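Side-chain contacts in TIR domain-containing adapter molecule 1 (Homo sapiens, PDB 4BSX), which is an adaptor of Toll-like receptor signalling that induces interferon-beta, and whose N-terminal helical domain resembles IFIT proteins: residues 26-29 against 30-34; 63-66 against 67-70; 95-98 against 99-103; 133-136 against 137-140; 140-143 against 144-148. The protein carries 2 engineered substitutions. All blocks are in the same frame, centred on the assembly; numbering follows the deposited sequence.

Contact 1 (26-29 against 30-34); sequences LLYL and KHKLK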
loop_
_atom_site.group_PDB
_atom_site.type_symbol
_atom_site.label_atom_id
_atom_site.label_comp_id
_atom_site.label_asym_id
_atom_site.label_seq_id
_atom_site.Cartn_x
_atom_site.Cartn_y
_atom_site.Cartn_z
ATOM N N LEU A 26 -15.553 -2.540 -2.806
ATOM C CA LEU A 26 -14.798 -1.299 -2.933
ATOM C C LEU A 26 -15.482 -0.094 -2.265
ATOM O O LEU A 26 -14.855 0.689 -1.571
ATOM C CB LEU A 26 -14.520 -0.982 -4.391
ATOM C CG LEU A 26 -13.582 -1.948 -5.129
ATOM C CD1 LEU A 26 -13.419 -1.462 -6.561
ATOM C CD2 LEU A 26 -12.242 -2.068 -4.428
ATOM N N LEU A 27 -16.774 0.065 -2.504
ATOM C CA LEU A 27 -17.563 1.056 -1.787
ATOM C C LEU A 27 -17.413 0.905 -0.254
ATOM O O LEU A 27 -17.155 1.882 0.433
ATOM C CB LEU A 27 -19.044 0.995 -2.215
ATOM C CG LEU A 27 -19.271 1.589 -3.624
ATOM C CD1 LEU A 27 -20.598 1.221 -4.224
ATOM C CD2 LEU A 27 -19.087 3.134 -3.610
ATOM N N TYR A 28 -17.520 -0.317 0.243
ATOM C CA TYR A 28 -17.242 -0.634 1.634
ATOM C C TYR A 28 -15.870 -0.126 2.065
ATOM O O TYR A 28 -15.774 0.583 3.053
ATOM C CB TYR A 28 -17.318 -2.140 1.861
ATOM C CG TYR A 28 -16.873 -2.550 3.248
ATOM C CD1 TYR A 28 -17.602 -2.152 4.391
ATOM C CD2 TYR A 28 -15.709 -3.317 3.439
ATOM C CE1 TYR A 28 -17.183 -2.523 5.702
ATOM C CE2 TYR A 28 -15.277 -3.694 4.758
ATOM C CZ TYR A 28 -16.021 -3.296 5.853
ATOM O OH TYR A 28 -15.593 -3.679 7.096
ATOM N N LEU A 29 -14.807 -0.438 1.301
ATOM C CA LEU A 29 -13.458 0.042 1.647
ATOM C C LEU A 29 -13.313 1.565 1.565
ATOM O O LEU A 29 -12.702 2.199 2.447
ATOM C CB LEU A 29 -12.402 -0.659 0.818
ATOM C CG LEU A 29 -12.390 -2.154 1.166
ATOM C CD1 LEU A 29 -11.445 -2.985 0.286
ATOM C CD2 LEU A 29 -11.988 -2.355 2.624
ATOM N N LYS A 30 -13.895 2.161 0.541
ATOM C CA LYS A 30 -13.873 3.616 0.418
ATOM C C LYS A 30 -14.505 4.276 1.676
ATOM O O LYS A 30 -13.987 5.268 2.206
ATOM C CB LYS A 30 -14.632 4.040 -0.862
ATOM C CG LYS A 30 -15.070 5.505 -0.875
ATOM C CD LYS A 30 -16.034 5.864 -2.041
ATOM C CE LYS A 30 -16.404 7.369 -1.972
ATOM N NZ LYS A 30 -17.245 7.831 -3.098
ATOM N N HIS A 31 -15.643 3.753 2.126
ATOM C CA HIS A 31 -16.384 4.415 3.175
ATOM C C HIS A 31 -15.629 4.218 4.504
ATOM O O HIS A 31 -15.533 5.137 5.326
ATOM C CB HIS A 31 -17.799 3.812 3.274
ATOM C CG HIS A 31 -18.669 4.041 2.064
ATOM N ND1 HIS A 31 -18.748 5.244 1.404
ATOM C CD2 HIS A 31 -19.506 3.197 1.420
ATOM C CE1 HIS A 31 -19.602 5.135 0.396
ATOM N NE2 HIS A 31 -20.060 3.903 0.381
ATOM N N LYS A 32 -15.114 3.000 4.681
ATOM C CA LYS A 32 -14.391 2.556 5.876
ATOM C C LYS A 32 -12.963 3.093 6.019
ATOM O O LYS A 32 -12.541 3.442 7.103
ATOM C CB LYS A 32 -14.305 1.029 5.862
ATOM C CG LYS A 32 -13.616 0.432 7.037
ATOM C CD LYS A 32 -13.724 -1.082 6.963
ATOM C CE LYS A 32 -12.986 -1.755 8.103
ATOM N NZ LYS A 32 -13.174 -3.227 8.172
ATOM N N LEU A 33 -12.204 3.131 4.932
ATOM C CA LEU A 33 -10.766 3.416 5.036
ATOM C C LEU A 33 -10.527 4.895 5.282
ATOM O O LEU A 33 -9.465 5.291 5.757
ATOM C CB LEU A 33 -10.046 2.989 3.763
ATOM C CG LEU A 33 -9.828 1.482 3.586
ATOM C CD1 LEU A 33 -9.029 1.190 2.326
ATOM C CD2 LEU A 33 -9.069 0.934 4.809
ATOM N N LYS A 34 -11.544 5.697 4.977
ATOM C CA LYS A 34 -11.451 7.159 4.931
ATOM C C LYS A 34 -11.145 7.779 6.290
ATOM O O LYS A 34 -10.549 8.856 6.354
ATOM C CB LYS A 34 -12.772 7.702 4.341
ATOM C CG LYS A 34 -13.065 9.187 4.566
ATOM C CD LYS A 34 -12.626 10.061 3.401
ATOM C CE LYS A 34 -13.405 11.391 3.366
ATOM N NZ LYS A 34 -12.952 12.339 2.287
#

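Contact 2 (63-66 against 67-70); sequences SLEA and LKMD. Engineered in segment 67-70: M69 (natural residue Ala).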
loop_
_atom_site.group_PDB
_atom_site.type_symbol
_atom_site.label_atom_id
_atom_site.label_comp_id
_atom_site.label_asym_id
_atom_site.label_seq_id
_atom_site.Cartn_x
_atom_site.Cartn_y
_atom_site.Cartn_z
ATOM N N SER A 63 -6.676 13.036 -2.476
ATOM C CA SER A 63 -6.117 12.230 -1.416
ATOM C C SER A 63 -4.609 12.006 -1.588
ATOM O O SER A 63 -3.855 11.933 -0.600
ATOM C CB SER A 63 -6.815 10.872 -1.383
ATOM O OG SER A 63 -8.219 11.026 -1.177
ATOM N N LEU A 64 -4.144 11.850 -2.822
ATOM C CA LEU A 64 -2.724 11.551 -2.986
ATOM C C LEU A 64 -1.946 12.824 -2.790
ATOM O O LEU A 64 -0.828 12.802 -2.305
ATOM C CB LEU A 64 -2.435 10.933 -4.351
ATOM C CG LEU A 64 -2.980 9.498 -4.447
ATOM C CD1 LEU A 64 -3.180 9.131 -5.892
ATOM C CD2 LEU A 64 -2.061 8.512 -3.744
ATOM N N GLU A 65 -2.539 13.952 -3.166
ATOM C CA GLU A 65 -1.872 15.228 -2.937
ATOM C C GLU A 65 -1.640 15.465 -1.430
ATOM O O GLU A 65 -0.626 16.027 -1.041
ATOM C CB GLU A 65 -2.650 16.392 -3.557
ATOM C CG GLU A 65 -2.486 17.749 -2.821
ATOM C CD GLU A 65 -1.176 18.469 -3.121
ATOM O OE1 GLU A 65 -0.525 18.115 -4.128
ATOM O OE2 GLU A 65 -0.814 19.398 -2.353
ATOM N N ALA A 66 -2.559 15.026 -0.583
ATOM C CA ALA A 66 -2.351 15.164 0.844
ATOM C C ALA A 66 -1.259 14.217 1.310
ATOM O O ALA A 66 -0.741 14.343 2.423
ATOM C CB ALA A 66 -3.650 14.892 1.597
ATOM N N LEU A 67 -0.904 13.248 0.469
ATOM C CA LEU A 67 0.090 12.252 0.873
ATOM C C LEU A 67 1.461 12.481 0.248
ATOM O O LEU A 67 2.335 11.640 0.367
ATOM C CB LEU A 67 -0.414 10.822 0.561
ATOM C CG LEU A 67 -1.639 10.312 1.340
ATOM C CD1 LEU A 67 -2.090 8.958 0.845
ATOM C CD2 LEU A 67 -1.357 10.239 2.829
ATOM N N LYS A 68 1.676 13.638 -0.360
ATOM C CA LYS A 68 2.825 13.827 -1.270
ATOM C C LYS A 68 4.230 13.781 -0.636
ATOM O O LYS A 68 5.238 13.653 -1.334
ATOM C CB LYS A 68 2.673 15.130 -2.058
ATOM C CG LYS A 68 2.691 16.393 -1.207
ATOM C CD LYS A 68 2.483 17.610 -2.081
ATOM C CE LYS A 68 2.663 18.904 -1.327
ATOM N NZ LYS A 68 2.777 20.051 -2.278
HETATM N N MSE A 69 4.300 13.877 0.677
HETATM C CA MSE A 69 5.568 13.743 1.359
HETATM C C MSE A 69 6.050 12.296 1.308
HETATM O O MSE A 69 7.250 12.026 1.443
HETATM C CB MSE A 69 5.397 14.208 2.803
HETATM C CG MSE A 69 5.254 15.727 2.934
HETATM SE SE MSE A 69 6.769 16.649 2.063
HETATM C CE MSE A 69 5.826 17.829 0.845
ATOM N N ASP A 70 5.119 11.363 1.114
ATOM C CA ASP A 70 5.464 9.952 1.023
ATOM C C ASP A 70 5.797 9.547 -0.428
ATOM O O ASP A 70 4.988 9.757 -1.354
ATOM C CB ASP A 70 4.337 9.076 1.565
ATOM C CG ASP A 70 4.648 7.591 1.439
ATOM O OD1 ASP A 70 5.503 7.108 2.205
ATOM O OD2 ASP A 70 4.069 6.912 0.570
HETATM O O HOH W 1 1.864 14.237 2.800
#

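Contact 3 (95-98 against 99-103); sequences VSWA and VARLY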
loop_
_atom_site.group_PDB
_atom_site.type_symbol
_atom_site.label_atom_id
_atom_site.label_comp_id
_atom_site.label_asym_id
_atom_site.label_seq_id
_atom_site.Cartn_x
_atom_site.Cartn_y
_atom_site.Cartn_z
ATOM N N VAL A 95 9.257 0.007 -2.773
ATOM C CA VAL A 95 7.851 -0.027 -2.372
ATOM C C VAL A 95 7.543 -1.203 -1.429
ATOM O O VAL A 95 6.399 -1.435 -1.082
ATOM C CB VAL A 95 6.880 -0.059 -3.615
ATOM C CG1 VAL A 95 7.168 1.106 -4.550
ATOM C CG2 VAL A 95 6.889 -1.444 -4.330
ATOM N N SER A 96 8.550 -1.950 -1.000
ATOM C CA SER A 96 8.285 -3.263 -0.416
ATOM C C SER A 96 7.550 -3.169 0.939
ATOM O O SER A 96 6.706 -4.020 1.258
ATOM C CB SER A 96 9.595 -4.039 -0.285
ATOM O OG SER A 96 10.446 -3.420 0.677
ATOM N N TRP A 97 7.825 -2.107 1.697
ATOM C CA TRP A 97 7.287 -1.940 3.045
ATOM C C TRP A 97 5.829 -1.491 2.910
ATOM O O TRP A 97 4.931 -2.009 3.549
ATOM C CB TRP A 97 8.113 -0.914 3.843
ATOM C CG TRP A 97 7.865 -0.924 5.356
ATOM C CD1 TRP A 97 6.805 -1.475 6.017
ATOM C CD2 TRP A 97 8.718 -0.368 6.371
ATOM N NE1 TRP A 97 6.941 -1.294 7.379
ATOM C CE2 TRP A 97 8.105 -0.614 7.621
ATOM C CE3 TRP A 97 9.942 0.316 6.344
ATOM C CZ2 TRP A 97 8.673 -0.193 8.836
ATOM C CZ3 TRP A 97 10.495 0.748 7.543
ATOM C CH2 TRP A 97 9.869 0.479 8.772
ATOM N N ALA A 98 5.630 -0.496 2.065
ATOM C CA ALA A 98 4.314 -0.041 1.699
ATOM C C ALA A 98 3.481 -1.211 1.198
ATOM O O ALA A 98 2.334 -1.404 1.593
ATOM C CB ALA A 98 4.435 1.018 0.619
ATOM N N VAL A 99 4.062 -2.011 0.319
ATOM C CA VAL A 99 3.345 -3.166 -0.208
ATOM C C VAL A 99 2.976 -4.148 0.925
ATOM O O VAL A 99 1.822 -4.577 1.000
ATOM C CB VAL A 99 4.091 -3.817 -1.401
ATOM C CG1 VAL A 99 3.551 -5.219 -1.713
ATOM C CG2 VAL A 99 3.984 -2.922 -2.645
ATOM N N ALA A 100 3.919 -4.498 1.801
ATOM C CA ALA A 100 3.596 -5.294 3.012
ATOM C C ALA A 100 2.380 -4.742 3.842
ATOM O O ALA A 100 1.496 -5.487 4.285
ATOM C CB ALA A 100 4.839 -5.373 3.910
ATOM N N ARG A 101 2.372 -3.428 4.053
ATOM C CA ARG A 101 1.343 -2.768 4.810
ATOM C C ARG A 101 -0.045 -2.891 4.079
ATOM O O ARG A 101 -1.080 -3.271 4.662
ATOM C CB ARG A 101 1.781 -1.327 5.013
ATOM C CG ARG A 101 2.735 -1.168 6.198
ATOM C CD ARG A 101 3.195 0.280 6.467
ATOM N NE ARG A 101 4.035 0.304 7.673
ATOM C CZ ARG A 101 4.586 1.396 8.198
ATOM N NH1 ARG A 101 4.387 2.577 7.629
ATOM N NH2 ARG A 101 5.344 1.306 9.299
ATOM N N LEU A 102 -0.035 -2.595 2.788
ATOM C CA LEU A 102 -1.163 -2.817 1.934
ATOM C C LEU A 102 -1.653 -4.267 2.003
ATOM O O LEU A 102 -2.838 -4.515 2.165
ATOM C CB LEU A 102 -0.821 -2.420 0.511
ATOM C CG LEU A 102 -0.561 -0.923 0.292
ATOM C CD1 LEU A 102 -0.291 -0.713 -1.187
ATOM C CD2 LEU A 102 -1.717 -0.028 0.785
ATOM N N TYR A 103 -0.754 -5.232 1.915
ATOM C CA TYR A 103 -1.199 -6.606 1.923
ATOM C C TYR A 103 -1.716 -7.008 3.271
ATOM O O TYR A 103 -2.565 -7.920 3.376
ATOM C CB TYR A 103 -0.128 -7.553 1.445
ATOM C CG TYR A 103 -0.237 -7.817 -0.049
ATOM C CD1 TYR A 103 0.172 -6.863 -0.955
ATOM C CD2 TYR A 103 -0.782 -8.985 -0.538
ATOM C CE1 TYR A 103 0.078 -7.059 -2.286
ATOM C CE2 TYR A 103 -0.883 -9.196 -1.905
ATOM C CZ TYR A 103 -0.448 -8.224 -2.771
ATOM O OH TYR A 103 -0.522 -8.387 -4.137
#

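Contact 4 (133-136 against 137-140); sequences DHRL and GELQ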
loop_
_atom_site.group_PDB
_atom_site.type_symbol
_atom_site.label_atom_id
_atom_site.label_comp_id
_atom_site.label_asym_id
_atom_site.label_seq_id
_atom_site.Cartn_x
_atom_site.Cartn_y
_atom_site.Cartn_z
ATOM N N ASP A 133 19.471 -0.966 6.200
ATOM C CA ASP A 133 18.644 0.179 6.566
ATOM C C ASP A 133 18.550 0.266 8.119
ATOM O O ASP A 133 18.390 -0.766 8.787
ATOM C CB ASP A 133 17.251 -0.040 5.975
ATOM C CG ASP A 133 16.444 1.222 5.883
ATOM O OD1 ASP A 133 16.175 1.838 6.936
ATOM O OD2 ASP A 133 16.076 1.576 4.743
ATOM N N HIS A 134 18.650 1.486 8.677
ATOM C CA HIS A 134 18.582 1.668 10.142
ATOM C C HIS A 134 17.159 1.443 10.662
ATOM O O HIS A 134 16.952 1.346 11.852
ATOM C CB HIS A 134 19.049 3.057 10.588
ATOM C CG HIS A 134 18.258 4.171 9.983
ATOM N ND1 HIS A 134 17.044 4.588 10.492
ATOM C CD2 HIS A 134 18.499 4.944 8.898
ATOM C CE1 HIS A 134 16.571 5.572 9.749
ATOM N NE2 HIS A 134 17.432 5.805 8.772
ATOM N N ARG A 135 16.189 1.337 9.766
ATOM C CA ARG A 135 14.839 1.045 10.199
ATOM C C ARG A 135 14.559 -0.448 10.103
ATOM O O ARG A 135 13.424 -0.872 10.231
ATOM C CB ARG A 135 13.822 1.824 9.363
ATOM C CG ARG A 135 14.014 3.356 9.398
ATOM C CD ARG A 135 12.892 4.055 8.628
ATOM N NE ARG A 135 11.555 3.692 9.144
ATOM C CZ ARG A 135 10.394 4.149 8.656
ATOM N NH1 ARG A 135 10.389 4.988 7.623
ATOM N NH2 ARG A 135 9.224 3.772 9.193
ATOM N N LEU A 136 15.575 -1.258 9.866
ATOM C CA LEU A 136 15.318 -2.695 9.734
ATOM C C LEU A 136 14.648 -3.314 10.955
ATOM O O LEU A 136 13.730 -4.115 10.780
ATOM C CB LEU A 136 16.592 -3.472 9.449
ATOM C CG LEU A 136 16.391 -4.987 9.276
ATOM C CD1 LEU A 136 15.527 -5.290 8.059
ATOM C CD2 LEU A 136 17.760 -5.645 9.154
ATOM N N GLY A 137 15.164 -3.022 12.158
ATOM C CA GLY A 137 14.609 -3.558 13.397
ATOM C C GLY A 137 13.106 -3.217 13.522
ATOM O O GLY A 137 12.268 -4.056 13.834
ATOM N N GLU A 138 12.794 -1.949 13.276
ATOM C CA GLU A 138 11.424 -1.456 13.236
ATOM C C GLU A 138 10.515 -2.318 12.392
ATOM O O GLU A 138 9.410 -2.684 12.828
ATOM C CB GLU A 138 11.398 -0.017 12.702
ATOM C CG GLU A 138 9.990 0.508 12.544
ATOM C CD GLU A 138 9.974 1.977 12.224
ATOM O OE1 GLU A 138 11.064 2.561 12.172
ATOM O OE2 GLU A 138 8.879 2.544 12.042
ATOM N N LEU A 139 10.984 -2.623 11.178
ATOM C CA LEU A 139 10.209 -3.380 10.207
ATOM C C LEU A 139 9.993 -4.817 10.660
ATOM O O LEU A 139 8.877 -5.377 10.502
ATOM C CB LEU A 139 10.911 -3.364 8.851
ATOM C CG LEU A 139 10.395 -4.362 7.796
ATOM C CD1 LEU A 139 8.936 -4.107 7.487
ATOM C CD2 LEU A 139 11.197 -4.235 6.568
ATOM N N GLN A 140 11.062 -5.397 11.218
ATOM C CA GLN A 140 11.068 -6.758 11.713
ATOM C C GLN A 140 10.099 -6.848 12.875
ATOM O O GLN A 140 9.395 -7.851 12.994
ATOM C CB GLN A 140 12.462 -7.156 12.209
ATOM C CG GLN A 140 13.501 -7.502 11.132
ATOM C CD GLN A 140 14.926 -7.628 11.744
ATOM O OE1 GLN A 140 15.219 -7.035 12.788
ATOM N NE2 GLN A 140 15.795 -8.387 11.100
HETATM O O HOH W 2 14.840 0.438 13.416
HETATM O O HOH W 3 14.163 2.117 13.349
HETATM O O HOH W 4 17.636 -1.556 12.477
#

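Contact 5 (140-143 against 144-148); sequences QDEA and RNRCG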
loop_
_atom_site.group_PDB
_atom_site.type_symbol
_atom_site.label_atom_id
_atom_site.label_comp_id
_atom_site.label_asym_id
_atom_site.label_seq_id
_atom_site.Cartn_x
_atom_site.Cartn_y
_atom_site.Cartn_z
ATOM N N GLN A 140 11.062 -5.397 11.218
ATOM C CA GLN A 140 11.068 -6.758 11.713
ATOM C C GLN A 140 10.099 -6.848 12.875
ATOM O O GLN A 140 9.395 -7.851 12.994
ATOM C CB GLN A 140 12.462 -7.156 12.209
ATOM C CG GLN A 140 13.501 -7.502 11.132
ATOM C CD GLN A 140 14.926 -7.628 11.744
ATOM O OE1 GLN A 140 15.219 -7.035 12.788
ATOM N NE2 GLN A 140 15.795 -8.387 11.100
ATOM N N ASP A 141 10.077 -5.824 13.739
ATOM C CA ASP A 141 9.103 -5.762 14.848
ATOM C C ASP A 141 7.685 -5.773 14.300
ATOM O O ASP A 141 6.844 -6.608 14.683
ATOM C CB ASP A 141 9.310 -4.510 15.703
ATOM C CG ASP A 141 10.535 -4.606 16.599
ATOM O OD1 ASP A 141 10.958 -5.761 16.877
ATOM O OD2 ASP A 141 11.062 -3.526 17.010
ATOM N N GLU A 142 7.417 -4.841 13.392
ATOM C CA GLU A 142 6.137 -4.815 12.663
ATOM C C GLU A 142 5.823 -6.137 11.952
ATOM O O GLU A 142 4.723 -6.645 11.987
ATOM C CB GLU A 142 6.144 -3.663 11.663
ATOM C CG GLU A 142 4.973 -3.661 10.722
ATOM C CD GLU A 142 4.969 -2.428 9.871
ATOM O OE1 GLU A 142 5.535 -1.428 10.372
ATOM O OE2 GLU A 142 4.423 -2.482 8.717
ATOM N N ALA A 143 6.795 -6.729 11.312
ATOM C CA ALA A 143 6.505 -7.951 10.603
ATOM C C ALA A 143 6.052 -9.010 11.586
ATOM O O ALA A 143 5.123 -9.756 11.301
ATOM C CB ALA A 143 7.736 -8.430 9.801
ATOM N N ARG A 144 6.731 -9.101 12.733
ATOM C CA ARG A 144 6.499 -10.182 13.690
ATOM C C ARG A 144 5.091 -10.063 14.258
ATOM O O ARG A 144 4.374 -11.053 14.405
ATOM C CB ARG A 144 7.529 -10.138 14.817
ATOM C CG ARG A 144 7.390 -11.248 15.873
ATOM C CD ARG A 144 8.466 -11.132 16.977
ATOM N NE ARG A 144 8.364 -9.886 17.749
ATOM C CZ ARG A 144 7.596 -9.717 18.831
ATOM N NH1 ARG A 144 6.838 -10.708 19.295
ATOM N NH2 ARG A 144 7.578 -8.539 19.458
ATOM N N ASN A 145 4.726 -8.824 14.552
ATOM C CA ASN A 145 3.435 -8.480 15.117
ATOM C C ASN A 145 2.268 -8.682 14.157
ATOM O O ASN A 145 1.193 -9.105 14.574
ATOM C CB ASN A 145 3.472 -7.012 15.554
ATOM C CG ASN A 145 2.187 -6.555 16.191
ATOM O OD1 ASN A 145 1.276 -6.091 15.507
ATOM N ND2 ASN A 145 2.116 -6.655 17.527
ATOM N N ARG A 146 2.460 -8.358 12.876
ATOM C CA ARG A 146 1.345 -8.454 11.918
ATOM C C ARG A 146 1.279 -9.842 11.336
ATOM O O ARG A 146 0.226 -10.269 10.897
ATOM C CB ARG A 146 1.436 -7.443 10.766
ATOM C CG ARG A 146 1.593 -5.957 11.193
ATOM C CD ARG A 146 0.285 -5.203 11.370
ATOM N NE ARG A 146 0.490 -3.757 11.526
ATOM C CZ ARG A 146 0.694 -2.891 10.521
ATOM N NH1 ARG A 146 0.744 -3.288 9.232
ATOM N NH2 ARG A 146 0.871 -1.598 10.802
ATOM N N CYS A 147 2.381 -10.574 11.335
ATOM C CA CYS A 147 2.351 -11.872 10.670
ATOM C C CYS A 147 2.049 -13.009 11.623
ATOM O O CYS A 147 1.762 -14.126 11.176
ATOM C CB CYS A 147 3.645 -12.124 9.904
ATOM S SG CYS A 147 3.749 -11.150 8.398
ATOM N N GLY A 148 2.095 -12.706 12.926
ATOM C CA GLY A 148 1.717 -13.642 13.984
ATOM C C GLY A 148 2.860 -14.545 14.446
ATOM O O GLY A 148 2.668 -15.434 15.292
#

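Contact 1 (26-29 against 30-34)
Y28 and K32 meet one helical turn apart on helix 23-33. Their polar bond joins K32 NZ, as donor, to Y28 OH at 2.7 Å. Both side chains start the same way, with CG anti to the backbone N (chi1 173° in Y28, -179° in K32). The lysine chain is fully extended, which carries its end to the phenol oxygen. On the way CD of K32 passes 3.4 Å from CZ of Y28, so the bond has a hydrocarbon contact beside it. The ammonium also forms a salt bridge with E109.

Apolar contact is lighter. CB of L29 lies 4.1 Å from CD1 of L33, and this pair is buried. L29 packs on V50 and L33 on L46, so this side of the helix faces helix 43-53. L29 also touches L111 in a loop. K30 passes V50, and its NZ is bonded to Q56 OE1.

The backbone bonds are those of an alpha helix. K30 N donates to L26 O at 2.7 Å, K32 N to Y28 O at 3.0 Å and L33 N to L29 O at 2.7 Å.

Replacing K32 with an alanine would probably leave E109 without this positive partner and Y28 OH without this donor. The contact thus divides by chemistry: L29 and L33 turn to helix 43-53, while the lysine links a tyrosine of its own helix to an acid elsewhere in the chain.

Contact 2 (63-66 against 67-70)
E65 and K68 lie side by side at the surface, where helix 57-65 passes into the following loop. The E65 carboxylate is brought over by a bend at chi2 (78°), and its OE2 stands 3.7 Å from NZ of K68. This long salt bridge probably acts more through charge than as a directed bond.

Two backbone donors find acceptors across the turn. L67 N gives an i to i+3 bond to L64 O at 2.8 Å, arriving from above the carbonyl plane, 68° out of it. K68 N reaches E65 O at 3.4 Å, a weak bond that belongs to the type I turn from E65 to K68. A second type I turn runs from L67 to D70, where D70 N donates to L67 O at 2.9 Å.

A water serves the next carbonyl. It donates to A66 O at 2.6 Å and accepts from N of the engineered selenomethionine M69 at 3.3 Å. Beyond it, R74 NH1 donates to K68 O. D70 is the N-cap of helix 71-79, and its OD2 accepts from A73 N. S63 OG is hydrogen-bonded to E59 O.

L67 lies on the inner side. Its CG rests 3.4 Å from S63 O, and its side chain touches D44 and A73.

The chemistry is that of a short helix-to-helix connection. Turn bonds, a water, the R74 guanidinium and the D70 cap take up polar backbone groups where the helical pattern breaks off.

Contact 3 (95-98 against 99-103)
V95 and V99 open a run of regular i to i+4 backbone bonds at the start of helix 96-108, where V95 is the N-cap residue and V99 N donates to V95 O at 2.8 Å. The run continues to L102 N, which meets A98 O almost straight, with an N-H...O angle of 178°. The two valines also touch through their side chains, CG2 to CG2 at 3.7 Å.

W97 and R101 carry the main side-chain contact. NE of R101 lies by NE1 of W97, and NH2 reaches on to CZ2 of the six-membered ring, with CE2 of W97 over one face of the guanidinium. The planes are 61° apart, so this is not a parallel stack. NE of R101 comes within 3.3 Å of NE1 of W97. Both are donors and do not bond to each other. The indole CG is anti to the backbone N (chi1 -165°), while R101 runs extended from CG to NE and ends beside the ring.

Outside the two segments, E142 of helix 136-147 receives both groups: OE2 accepts from W97 NE1, and OE1 forms a salt bridge with R101 NH2. Y121 packs on R101 and A100, and L139 packs on W97.

With a leucine in place of R101, E142 would probably lose a positive partner and the indole would lose cover along its NE1 side. Two neighbouring donors of one helix thus converge on one carboxylate of another, which joins helix 96-108 to helix 136-147 by charge as well as by packing.

Contact 4 (133-136 against 137-140)
R135 holds E138 side-on with two nitrogens, one to each carboxylate oxygen, yet the two flat groups are not coplanar. NE of R135 bonds to OE1 of E138 at 3.3 Å, and NH2 of R135 bonds to OE2 of E138 at 3.1 Å. Both oxygens are met from above the carboxylate plane, and the planes stand 39° apart. The acid lies at the edge of the guanidinium, near its plane. A bend at chi3 (56°) swings the guanidinium round to the glutamate, whose own chain is extended. W97 of helix 96-108 packs against both members of the pair.

R135 is the N-cap residue of helix 136-147. Ahead of it D133 forms an Asx turn, with D133 OD1 accepting from R135 N at 2.9 Å through its anti lone pair. A type I turn spans D133 to L136. The backbone pattern of the helix then begins: L139 N donates to R135 O at 3.1 Å and Q140 N to L136 O at 3.0 Å.

Water joins the helix start. One molecule accepts from G137 N at 2.9 Å and donates weakly to H134 O. Another is placed between H134 O and E138 N, but a further modelled water crowds it, so this bridge is doubtful.

On another side of the turn, CD2 of L136 touches NE2 of Q140 at 3.9 Å. L136 also packs on L128 and S129 of helix 114-130, and L139 joins it on L128.

Contact 5 (140-143 against 144-148)
Q140 and R144 are linked through the backbone, R144 N donating to Q140 O at 3.0 Å. CB of R144 lies 3.5 Å from the same Q140 O.

D141 repeats the step. Its carbonyl O accepts from N145 N at 3.1 Å, and CB of N145 rests near the same oxygen. The D141 carboxylate stays apart from the R144 guanidinium, with OD1 5.0 Å from NE of R144, so any attraction between these opposite charges acts at a distance.

E142 makes the side-chain contact. Its OE2 lies over one face of the R146 guanidinium, 3.8 Å from NH1. The two planes are stacked, 30° apart. The salt bridge is long, and because no N-H points at the oxygen it rests on charge alone. E142 is extended, whereas R146 is bent at chi2 (-91°), which turns the guanidinium so that one face meets the carboxylate. The directed bonds of E142 go elsewhere: OE2 is bonded to Y121 OH, besides the ties of the carboxylate to W97 and R101. An acid gripped this way is probably held in its charged form.

A143 takes C147 N on its carbonyl O at 2.9 Å. CB of C147 lies 3.1 Å from that oxygen. Both side chains touch Y121 of helix 114-130.

The arrangement is that of the C-terminal turns of a surface helix, with one side on helices 96-108 and 114-130 of the all-helical domain, ended by G148, a glycine of positive phi.

Overall arrangement
Contact 3 sits nearest the middle of the domain and is partly buried, like contact 1, while contacts 2, 4 and 5 are at the surface. Contact 1 lies about 30 Å from contact 4 between centres. Contacts 4 and 5 share Q140 and helix 136-147, and both touch contact 3. Contact 3 meets contact 4 by packing, and contact 5 by charge and hydrogen bonding. Contacts 1 and 2 touch none of the others. Contacts 1, 3 and 5 lie mostly within one helix each and follow its repeat. Contacts 2 and 4 include a loop with turns, and there water bonds to backbone groups.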